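Side-chain contacts in uncharacterized protein (Borrelia turicatae, PDB 5VJ4), which is of unknown function but is a putative surface protein of the relapsing fever spirochete, probably a lipoprotein, and may bind lipid: residues A218-K223 against R280-Y285; S125-N130 against K154-L159; E176-R181 against R232-I237. All blocks are in the same frame, centred on the assembly; numbering follows the deposited sequence.

Interaction 1: A218-K223 against R280-Y285; sequences APRFRK and RMIDIY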
loop_
_atom_site.group_PDB
_atom_site.type_symbol
_atom_site.label_atom_id
_atom_site.label_comp_id
_atom_site.label_asym_id
_atom_site.label_seq_id
_atom_site.Cartn_x
_atom_site.Cartn_y
_atom_site.Cartn_z
ATOM N N ALA A 218 -1.958 -19.147 9.088
ATOM C CA ALA A 218 -2.562 -19.846 10.219
ATOM C C ALA A 218 -2.230 -19.173 11.569
ATOM O O ALA A 218 -3.168 -18.783 12.291
ATOM C CB ALA A 218 -2.193 -21.301 10.202
ATOM N N PRO A 219 -0.914 -18.963 11.883
ATOM C CA PRO A 219 -0.566 -18.177 13.047
ATOM C C PRO A 219 -1.309 -16.847 13.125
ATOM O O PRO A 219 -1.717 -16.434 14.224
ATOM C CB PRO A 219 0.901 -17.866 12.810
ATOM C CG PRO A 219 1.410 -19.032 12.076
ATOM C CD PRO A 219 0.304 -19.338 11.141
ATOM N N ARG A 220 -1.473 -16.196 11.967
ATOM C CA ARG A 220 -1.993 -14.852 11.929
ATOM C C ARG A 220 -3.456 -14.821 12.349
ATOM O O ARG A 220 -3.889 -13.869 13.010
ATOM C CB ARG A 220 -1.726 -14.183 10.578
ATOM C CG ARG A 220 -0.249 -14.198 10.188
ATOM C CD ARG A 220 -0.002 -13.673 8.770
ATOM N NE ARG A 220 1.411 -13.470 8.506
ATOM C CZ ARG A 220 2.009 -13.682 7.335
ATOM N NH1 ARG A 220 1.323 -14.118 6.299
ATOM N NH2 ARG A 220 3.322 -13.484 7.199
ATOM N N PHE A 221 -4.191 -15.883 12.016
ATOM C CA PHE A 221 -5.584 -16.025 12.447
ATOM C C PHE A 221 -5.629 -16.459 13.902
ATOM O O PHE A 221 -6.328 -15.841 14.708
ATOM C CB PHE A 221 -6.323 -17.032 11.588
ATOM C CG PHE A 221 -6.791 -16.488 10.273
ATOM C CD1 PHE A 221 -7.759 -15.515 10.214
ATOM C CD2 PHE A 221 -6.294 -17.001 9.080
ATOM C CE1 PHE A 221 -8.208 -15.024 8.988
ATOM C CE2 PHE A 221 -6.732 -16.518 7.851
ATOM C CZ PHE A 221 -7.690 -15.524 7.806
ATOM N N ARG A 222 -4.864 -17.504 14.239
ATOM C CA ARG A 222 -4.782 -17.988 15.615
ATOM C C ARG A 222 -4.561 -16.882 16.635
ATOM O O ARG A 222 -5.147 -16.912 17.724
ATOM C CB ARG A 222 -3.683 -19.014 15.766
ATOM C CG ARG A 222 -4.207 -20.419 15.870
ATOM C CD ARG A 222 -3.084 -21.289 16.365
ATOM N NE ARG A 222 -2.142 -21.619 15.299
ATOM C CZ ARG A 222 -2.334 -22.564 14.380
ATOM N NH1 ARG A 222 -3.471 -23.299 14.359
ATOM N NH2 ARG A 222 -1.368 -22.774 13.484
ATOM N N LYS A 223 -3.765 -15.891 16.237
ATOM C CA LYS A 223 -3.355 -14.789 17.087
ATOM C C LYS A 223 -4.547 -14.012 17.676
ATOM O O LYS A 223 -4.416 -13.354 18.705
ATOM C CB LYS A 223 -2.384 -13.876 16.311
ATOM C CG LYS A 223 -1.571 -12.877 17.129
ATOM C CD LYS A 223 -0.603 -13.576 18.077
ATOM C CE LYS A 223 0.556 -12.687 18.498
ATOM N NZ LYS A 223 0.186 -11.351 19.002
ATOM N N ARG A 280 2.539 -9.027 3.817
ATOM C CA ARG A 280 2.890 -9.439 2.488
ATOM C C ARG A 280 4.396 -9.320 2.210
ATOM O O ARG A 280 4.987 -10.195 1.605
ATOM C CB ARG A 280 2.085 -8.684 1.479
ATOM C CG ARG A 280 2.254 -9.271 0.121
ATOM C CD ARG A 280 1.288 -8.658 -0.851
ATOM N NE ARG A 280 1.454 -9.326 -2.142
ATOM C CZ ARG A 280 2.258 -8.889 -3.104
ATOM N NH1 ARG A 280 2.335 -9.564 -4.233
ATOM N NH2 ARG A 280 2.977 -7.773 -2.941
HETATM N N MSE A 281 5.020 -8.259 2.692
HETATM C CA MSE A 281 6.459 -8.116 2.523
HETATM C C MSE A 281 7.159 -9.235 3.230
HETATM O O MSE A 281 8.217 -9.635 2.811
HETATM C CB MSE A 281 6.883 -6.808 3.116
HETATM C CG MSE A 281 8.393 -6.718 3.114
HETATM SE SE MSE A 281 8.959 -5.261 4.339
HETATM C CE MSE A 281 8.894 -6.066 6.118
ATOM N N ILE A 282 6.557 -9.763 4.285
ATOM C CA ILE A 282 7.156 -10.859 5.055
ATOM C C ILE A 282 7.134 -12.178 4.274
ATOM O O ILE A 282 8.158 -12.884 4.226
ATOM C CB ILE A 282 6.461 -11.054 6.437
ATOM C CG1 ILE A 282 6.617 -9.802 7.298
ATOM C CG2 ILE A 282 7.011 -12.265 7.184
ATOM C CD1 ILE A 282 6.077 -9.945 8.701
ATOM N N ASP A 283 5.968 -12.515 3.697
ATOM C CA ASP A 283 5.828 -13.697 2.853
ATOM C C ASP A 283 6.849 -13.604 1.714
ATOM O O ASP A 283 7.618 -14.553 1.482
ATOM C CB ASP A 283 4.414 -13.819 2.263
ATOM C CG ASP A 283 3.303 -13.879 3.320
ATOM O OD1 ASP A 283 3.556 -14.292 4.494
ATOM O OD2 ASP A 283 2.152 -13.521 2.932
ATOM N N ILE A 284 6.897 -12.454 1.032
ATOM C CA ILE A 284 7.769 -12.353 -0.121
ATOM C C ILE A 284 9.210 -12.599 0.301
ATOM O O ILE A 284 9.898 -13.396 -0.316
ATOM C CB ILE A 284 7.628 -10.996 -0.788
ATOM C CG1 ILE A 284 6.330 -10.953 -1.589
ATOM C CG2 ILE A 284 8.835 -10.718 -1.665
ATOM C CD1 ILE A 284 5.654 -9.589 -1.642
ATOM N N TYR A 285 9.633 -11.927 1.373
ATOM C CA TYR A 285 10.979 -12.045 1.867
ATOM C C TYR A 285 11.320 -13.503 2.151
ATOM O O TYR A 285 12.412 -13.969 1.841
ATOM C CB TYR A 285 11.150 -11.242 3.145
ATOM C CG TYR A 285 12.505 -11.447 3.778
ATOM C CD1 TYR A 285 13.636 -10.820 3.258
ATOM C CD2 TYR A 285 12.660 -12.301 4.869
ATOM C CE1 TYR A 285 14.885 -11.021 3.813
ATOM C CE2 TYR A 285 13.896 -12.529 5.423
ATOM C CZ TYR A 285 15.000 -11.877 4.894
ATOM O OH TYR A 285 16.226 -12.074 5.462
#
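R220 and D283 meet across two helices whose backbones stay well apart, the nearest CA atoms, those of R220 and R280, being 11.9 Å from each other. The fold is all-helical, and this contact joins the short helix 218-222 to the long helix 263-301. The distance is spanned by one long side chain. R220 has CG beside its backbone N (chi1 -55°), and from CG to NE the chain is extended. This carries the guanidinium across to D283, which comes from the opposite direction.

The result is a buried salt bridge. Both terminal nitrogens of R220 grip one oxygen end-on: NH1 of R220 lies 2.9 Å and NH2 of R220 2.8 Å from OD1 of D283. The syn lone pair of OD1 serves NH1, while NH2 reaches it on the syn side but 32° out of the carboxylate plane. OD1 itself lies in the guanidinium plane. Neither bond is straight, because one acceptor is shared by two donors. The two flat groups are turned 39° against each other.

The guanidinium has further partners in the same chain. Its NE forms a salt bridge with D245, and Y217 makes a cation-pi contact with it. Two carboxylates therefore pair with one buried positive charge, which would be expected to keep R220 charged despite its burial. A second arginine, R286, lies close to NH2, and the carboxylates probably balance the positive charge of both. I282 slides past R220 in the opposite direction and packs at the guanidinium edge, with its CG2 3.9 Å from NH2 of R220.

Interaction 2: S125-N130 against K154-L159; sequences SYIQGN and KPTVSL. With SO4 (sulfate ion), chain C.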
loop_
_atom_site.group_PDB
_atom_site.type_symbol
_atom_site.label_atom_id
_atom_site.label_comp_id
_atom_site.label_asym_id
_atom_site.label_seq_id
_atom_site.Cartn_x
_atom_site.Cartn_y
_atom_site.Cartn_z
ATOM N N SER A 125 -13.322 -23.577 -3.579
ATOM C CA SER A 125 -14.140 -22.416 -3.790
ATOM C C SER A 125 -13.527 -21.177 -3.136
ATOM O O SER A 125 -13.559 -20.081 -3.705
ATOM C CB SER A 125 -15.540 -22.636 -3.278
ATOM O OG SER A 125 -16.196 -21.383 -3.207
ATOM N N TYR A 126 -12.960 -21.362 -1.953
ATOM C CA TYR A 126 -12.279 -20.276 -1.244
ATOM C C TYR A 126 -11.094 -19.685 -2.031
ATOM O O TYR A 126 -11.170 -18.526 -2.426
ATOM C CB TYR A 126 -11.828 -20.768 0.109
ATOM C CG TYR A 126 -11.143 -19.751 0.958
ATOM C CD1 TYR A 126 -11.881 -18.775 1.635
ATOM C CD2 TYR A 126 -9.745 -19.804 1.151
ATOM C CE1 TYR A 126 -11.243 -17.854 2.461
ATOM C CE2 TYR A 126 -9.097 -18.901 1.980
ATOM C CZ TYR A 126 -9.846 -17.920 2.615
ATOM O OH TYR A 126 -9.199 -17.005 3.398
ATOM N N ILE A 127 -10.033 -20.462 -2.284
ATOM C CA ILE A 127 -8.919 -19.912 -3.035
ATOM C C ILE A 127 -9.286 -19.512 -4.451
ATOM O O ILE A 127 -8.497 -18.867 -5.134
ATOM C CB ILE A 127 -7.682 -20.805 -3.070
ATOM C CG1 ILE A 127 -8.007 -22.138 -3.721
ATOM C CG2 ILE A 127 -7.131 -20.955 -1.671
ATOM C CD1 ILE A 127 -6.772 -22.981 -3.947
ATOM N N GLN A 128 -10.482 -19.878 -4.887
ATOM C CA GLN A 128 -10.908 -19.524 -6.233
ATOM C C GLN A 128 -11.031 -18.005 -6.386
ATOM O O GLN A 128 -10.701 -17.452 -7.429
ATOM C CB GLN A 128 -12.243 -20.165 -6.540
ATOM C CG GLN A 128 -12.512 -20.428 -8.005
ATOM C CD GLN A 128 -13.989 -20.563 -8.262
ATOM O OE1 GLN A 128 -14.713 -21.271 -7.549
ATOM N NE2 GLN A 128 -14.457 -19.859 -9.262
ATOM N N GLY A 129 -11.514 -17.351 -5.329
ATOM C CA GLY A 129 -11.783 -15.923 -5.329
ATOM C C GLY A 129 -12.740 -15.514 -6.421
ATOM O O GLY A 129 -13.867 -15.971 -6.450
ATOM N N ASN A 130 -12.275 -14.647 -7.313
ATOM C CA ASN A 130 -13.094 -14.109 -8.395
ATOM C C ASN A 130 -12.662 -14.650 -9.737
ATOM O O ASN A 130 -13.143 -14.192 -10.790
ATOM C CB ASN A 130 -13.113 -12.558 -8.382
ATOM C CG ASN A 130 -14.112 -11.998 -7.357
ATOM O OD1 ASN A 130 -15.216 -11.558 -7.709
ATOM N ND2 ASN A 130 -13.743 -12.049 -6.085
ATOM N N LYS A 154 -5.231 -30.036 1.210
ATOM C CA LYS A 154 -4.863 -30.227 2.624
ATOM C C LYS A 154 -4.417 -28.928 3.310
ATOM O O LYS A 154 -5.016 -28.571 4.344
ATOM C CB LYS A 154 -3.848 -31.362 2.809
ATOM C CG LYS A 154 -4.453 -32.764 2.883
ATOM C CD LYS A 154 -3.353 -33.811 3.078
ATOM C CE LYS A 154 -3.892 -35.224 3.271
ATOM N NZ LYS A 154 -2.795 -36.220 3.113
ATOM N N PRO A 155 -3.436 -28.188 2.721
ATOM C CA PRO A 155 -3.037 -26.904 3.344
ATOM C C PRO A 155 -4.181 -25.918 3.463
ATOM O O PRO A 155 -4.362 -25.321 4.537
ATOM C CB PRO A 155 -1.973 -26.353 2.402
ATOM C CG PRO A 155 -1.439 -27.559 1.721
ATOM C CD PRO A 155 -2.644 -28.435 1.508
ATOM N N THR A 156 -4.975 -25.778 2.400
ATOM C CA THR A 156 -6.079 -24.826 2.446
ATOM C C THR A 156 -7.071 -25.207 3.525
ATOM O O THR A 156 -7.561 -24.345 4.284
ATOM C CB THR A 156 -6.757 -24.668 1.091
ATOM O OG1 THR A 156 -5.789 -24.183 0.150
ATOM C CG2 THR A 156 -7.844 -23.649 1.177
ATOM N N VAL A 157 -7.354 -26.503 3.614
ATOM C CA VAL A 157 -8.399 -26.965 4.523
ATOM C C VAL A 157 -7.961 -26.747 5.956
ATOM O O VAL A 157 -8.753 -26.279 6.785
ATOM C CB VAL A 157 -8.831 -28.415 4.242
ATOM C CG1 VAL A 157 -9.797 -28.890 5.314
ATOM C CG2 VAL A 157 -9.520 -28.502 2.878
ATOM N N SER A 158 -6.693 -27.049 6.230
ATOM C CA SER A 158 -6.102 -26.727 7.524
ATOM C C SER A 158 -6.259 -25.214 7.825
ATOM O O SER A 158 -6.784 -24.800 8.886
ATOM C CB SER A 158 -4.645 -27.184 7.561
ATOM O OG SER A 158 -3.897 -26.298 8.365
ATOM N N LEU A 159 -5.846 -24.391 6.871
ATOM C CA LEU A 159 -6.038 -22.961 7.022
ATOM C C LEU A 159 -7.482 -22.569 7.355
ATOM O O LEU A 159 -7.716 -21.702 8.203
ATOM C CB LEU A 159 -5.574 -22.213 5.778
ATOM C CG LEU A 159 -5.632 -20.695 5.919
ATOM C CD1 LEU A 159 -4.861 -20.252 7.169
ATOM C CD2 LEU A 159 -5.064 -20.059 4.675
HETATM S S SO4 C . -18.678 -21.385 -9.494
HETATM O O1 SO4 C . -17.614 -20.384 -9.279
HETATM O O2 SO4 C . -18.144 -22.734 -9.214
HETATM O O3 SO4 C . -19.733 -21.144 -8.513
HETATM O O4 SO4 C . -19.186 -21.289 -10.895
#
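The last turn of helix 118-128 packs on helix 145-171, and I127 meets T156 at the centre of this contact. Their CA atoms are 7.9 Å apart, close enough for short side chains to touch directly. The CG2 methyl of I127 approaches the branched end of T156. It lies 3.9 Å from OG1 of T156 and 4.0 Å from CG2 of the same residue, so it rests against both branches. The torsion of I127 explains this: CG1 sits between the backbone N and the carbonyl carbon (chi1 61°), and CG2 is the branch turned to T156.

Y126 adds a looser contact. Its ring atom CD2 is 4.3 Å from CG2 of T156, and the methyl stands oblique to the ring. The phenol OH lies farther from T156 than CD2 does and hydrogen-bonds D190, while K194 makes a cation-pi contact with the ring.

Within this all-helical fold the contact is a buried helix-helix interface. F210 of helix 207-214 packs on both I127 and T156, and V193 of helix 176-201 touches Y126. The one polar side-chain atom of T156 is satisfied within its own helix: OG1 lies beside the backbone N (chi1 -61°) and bonds the carbonyl oxygen of I152, one turn earlier. Helix 145-171 is kinked at P155, whose ring nitrogen cannot give a bond to the preceding turn.

G129 leaves the helix with positive phi (57°), a backbone shape that favours glycine. Just before it, Q128, which takes no part in the contact, is extended beyond CG and reaches a sulfate ion, probably from the crystallisation liquor. NE2 of Q128 donates to sulfate O1 at 3.2 Å, and I103 and D104 bind the same ion through their backbone nitrogens.

Interaction 3: E176-R181 against R232-I237; sequences EGVKTR and RVMDDI. With SO4 (sulfate ion), chain H; SO4 (sulfate ion), chain I.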
loop_
_atom_site.group_PDB
_atom_site.type_symbol
_atom_site.label_atom_id
_atom_site.label_comp_id
_atom_site.label_asym_id
_atom_site.label_seq_id
_atom_site.Cartn_x
_atom_site.Cartn_y
_atom_site.Cartn_z
ATOM N N GLU A 176 -17.701 -8.215 21.511
ATOM C CA GLU A 176 -18.499 -7.232 20.726
ATOM C C GLU A 176 -17.700 -5.961 20.451
ATOM O O GLU A 176 -17.588 -5.525 19.302
ATOM C CB GLU A 176 -19.844 -6.875 21.381
ATOM N N GLY A 177 -17.072 -5.440 21.505
ATOM C CA GLY A 177 -16.331 -4.184 21.468
ATOM C C GLY A 177 -15.263 -4.117 20.410
ATOM O O GLY A 177 -14.933 -3.028 19.924
ATOM N N VAL A 178 -14.722 -5.278 20.050
ATOM C CA VAL A 178 -13.644 -5.358 19.050
ATOM C C VAL A 178 -14.006 -6.173 17.804
ATOM O O VAL A 178 -13.208 -6.259 16.868
ATOM C CB VAL A 178 -12.315 -5.893 19.655
ATOM C CG1 VAL A 178 -11.743 -4.910 20.683
ATOM C CG2 VAL A 178 -12.475 -7.306 20.234
ATOM N N LYS A 179 -15.197 -6.768 17.796
ATOM C CA LYS A 179 -15.666 -7.635 16.700
ATOM C C LYS A 179 -15.286 -7.097 15.309
ATOM O O LYS A 179 -14.548 -7.749 14.559
ATOM C CB LYS A 179 -17.188 -7.829 16.800
ATOM C CG LYS A 179 -17.765 -8.881 15.868
ATOM C CD LYS A 179 -19.265 -8.705 15.678
ATOM C CE LYS A 179 -19.915 -9.964 15.115
ATOM N NZ LYS A 179 -21.257 -9.635 14.567
ATOM N N THR A 180 -15.758 -5.885 15.012
ATOM C CA THR A 180 -15.551 -5.254 13.719
ATOM C C THR A 180 -14.090 -5.282 13.306
ATOM O O THR A 180 -13.758 -5.780 12.223
ATOM C CB THR A 180 -16.100 -3.803 13.692
ATOM O OG1 THR A 180 -17.519 -3.845 13.754
ATOM C CG2 THR A 180 -15.758 -3.103 12.411
ATOM N N ARG A 181 -13.221 -4.781 14.180
ATOM C CA ARG A 181 -11.823 -4.582 13.815
ATOM C C ARG A 181 -11.146 -5.877 13.437
ATOM O O ARG A 181 -10.260 -5.880 12.560
ATOM C CB ARG A 181 -11.043 -3.908 14.934
ATOM C CG ARG A 181 -9.939 -3.009 14.417
ATOM C CD ARG A 181 -9.397 -2.174 15.526
ATOM N NE ARG A 181 -8.123 -1.559 15.168
ATOM C CZ ARG A 181 -7.258 -1.077 16.058
ATOM N NH1 ARG A 181 -7.521 -1.147 17.364
ATOM N NH2 ARG A 181 -6.143 -0.504 15.637
ATOM N N ARG A 232 -5.342 -3.483 23.404
ATOM C CA ARG A 232 -4.458 -2.354 23.079
ATOM C C ARG A 232 -3.384 -2.755 22.057
ATOM O O ARG A 232 -2.930 -1.904 21.278
ATOM C CB ARG A 232 -3.808 -1.806 24.350
ATOM C CG ARG A 232 -3.239 -2.900 25.233
ATOM C CD ARG A 232 -2.792 -2.340 26.533
ATOM N NE ARG A 232 -2.460 -3.400 27.483
ATOM C CZ ARG A 232 -1.211 -3.709 27.811
ATOM N NH1 ARG A 232 -0.985 -4.665 28.708
ATOM N NH2 ARG A 232 -0.187 -3.051 27.249
ATOM N N VAL A 233 -3.001 -4.040 22.058
ATOM C CA VAL A 233 -1.971 -4.541 21.150
ATOM C C VAL A 233 -2.258 -4.219 19.688
ATOM O O VAL A 233 -1.324 -3.890 18.946
ATOM C CB VAL A 233 -1.670 -6.015 21.365
ATOM C CG1 VAL A 233 -1.290 -6.232 22.816
ATOM C CG2 VAL A 233 -2.865 -6.878 21.060
HETATM N N MSE A 234 -3.542 -4.225 19.311
HETATM C CA MSE A 234 -3.962 -3.838 17.944
HETATM C C MSE A 234 -3.457 -2.491 17.471
HETATM O O MSE A 234 -3.306 -2.285 16.266
HETATM C CB MSE A 234 -5.472 -3.854 17.761
HETATM C CG MSE A 234 -6.071 -5.066 18.446
HETATM SE SE MSE A 234 -7.954 -5.253 17.886
HETATM C CE MSE A 234 -8.579 -6.149 19.523
ATOM N N ASP A 235 -3.170 -1.570 18.384
ATOM C CA ASP A 235 -2.667 -0.259 17.975
ATOM C C ASP A 235 -1.183 -0.299 17.558
ATOM O O ASP A 235 -0.598 0.733 17.235
ATOM C CB ASP A 235 -2.898 0.789 19.073
ATOM C CG ASP A 235 -4.379 1.093 19.306
ATOM O OD1 ASP A 235 -5.189 0.912 18.368
ATOM O OD2 ASP A 235 -4.723 1.524 20.436
ATOM N N ASP A 236 -0.575 -1.484 17.576
ATOM C CA ASP A 236 0.769 -1.642 17.082
ATOM C C ASP A 236 0.781 -2.758 16.060
ATOM O O ASP A 236 0.169 -3.813 16.276
ATOM C CB ASP A 236 1.727 -1.972 18.235
ATOM C CG ASP A 236 3.193 -1.659 17.906
ATOM O OD1 ASP A 236 3.491 -0.824 17.011
ATOM O OD2 ASP A 236 4.051 -2.257 18.578
ATOM N N ILE A 237 1.483 -2.541 14.956
ATOM C CA ILE A 237 1.549 -3.587 13.954
ATOM C C ILE A 237 2.143 -4.872 14.557
ATOM O O ILE A 237 1.644 -5.961 14.279
ATOM C CB ILE A 237 2.223 -3.136 12.650
ATOM C CG1 ILE A 237 3.701 -2.881 12.879
ATOM C CG2 ILE A 237 1.541 -1.898 12.059
ATOM C CD1 ILE A 237 4.551 -4.020 12.370
HETATM S S SO4 H . -6.476 -3.316 26.969
HETATM O O1 SO4 H . -5.992 -3.976 28.223
HETATM O O2 SO4 H . -5.861 -4.053 25.869
HETATM O O3 SO4 H . -6.133 -1.873 26.888
HETATM O O4 SO4 H . -7.940 -3.354 26.793
HETATM S S SO4 I . -5.925 1.207 12.360
HETATM O O1 SO4 I . -5.107 0.546 13.397
HETATM O O2 SO4 I . -4.934 1.751 11.398
HETATM O O3 SO4 I . -6.874 0.236 11.689
HETATM O O4 SO4 I . -6.619 2.339 13.034
#
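The guanidinium of R181 has M234 over one face and two oxygens at its edge, one from D235 and one from a sulfate ion. M234 is a selenomethionine. Its CB lies 3.4 Å above the guanidinium plane, displaced toward the rim. The two side chains slide past each other in opposite directions, which brings SE of M234 4.1 Å from CD of R181. M234 is extended beyond CG, and its CE reaches V178, touching CG1 of V178 at 3.6 Å.

At the edge, R181 grips D235 end-on with two nitrogens, both bound to OD1. NH2 of R181 is 3.2 Å from OD1 of D235 and meets it nearly along the C-O axis. NH1 is 3.3 Å from the same OD1 and comes from above the carboxylate plane, 37° out of it. The side chains cross at about a right angle. NH2 also donates to O1 of the sulfate at 2.7 Å. A second sulfate accepts a bond from the backbone N of R232, at 2.6 Å. Both ions probably come from the crystallisation liquor.

The contact fastens the start of helix 176-201 to the loop between helices 224-229 and 243-256, where residues 233-235 belong to a short 3-10 segment. It lies at the dimer interface: R181 of the second subunit binds the first sulfate through NE, and D235 packs on that arginine. Two R181 guanidinium groups come close across the interface, and the shared sulfate, with D235, would be expected to offset their positive charge.

Interactions 1 and 2 are buried, whereas interaction 3 is only partly buried and lies about 23 Å from the centre of the chain, measured from its own centre. Interactions 1 and 3 both use an arginine gripping a single aspartate oxygen. The first does so inside the subunit, between helices; the third does so beside the second subunit, with sulfate as an added anion. Interaction 2 has no such charge pair and rests on apolar packing. Interactions 1 and 2 touch, since L159 packs on A218 and F221. Interaction 3 touches neither, yet its helix 176-201 also packs on Y126 and L159 of interaction 2, further along its length.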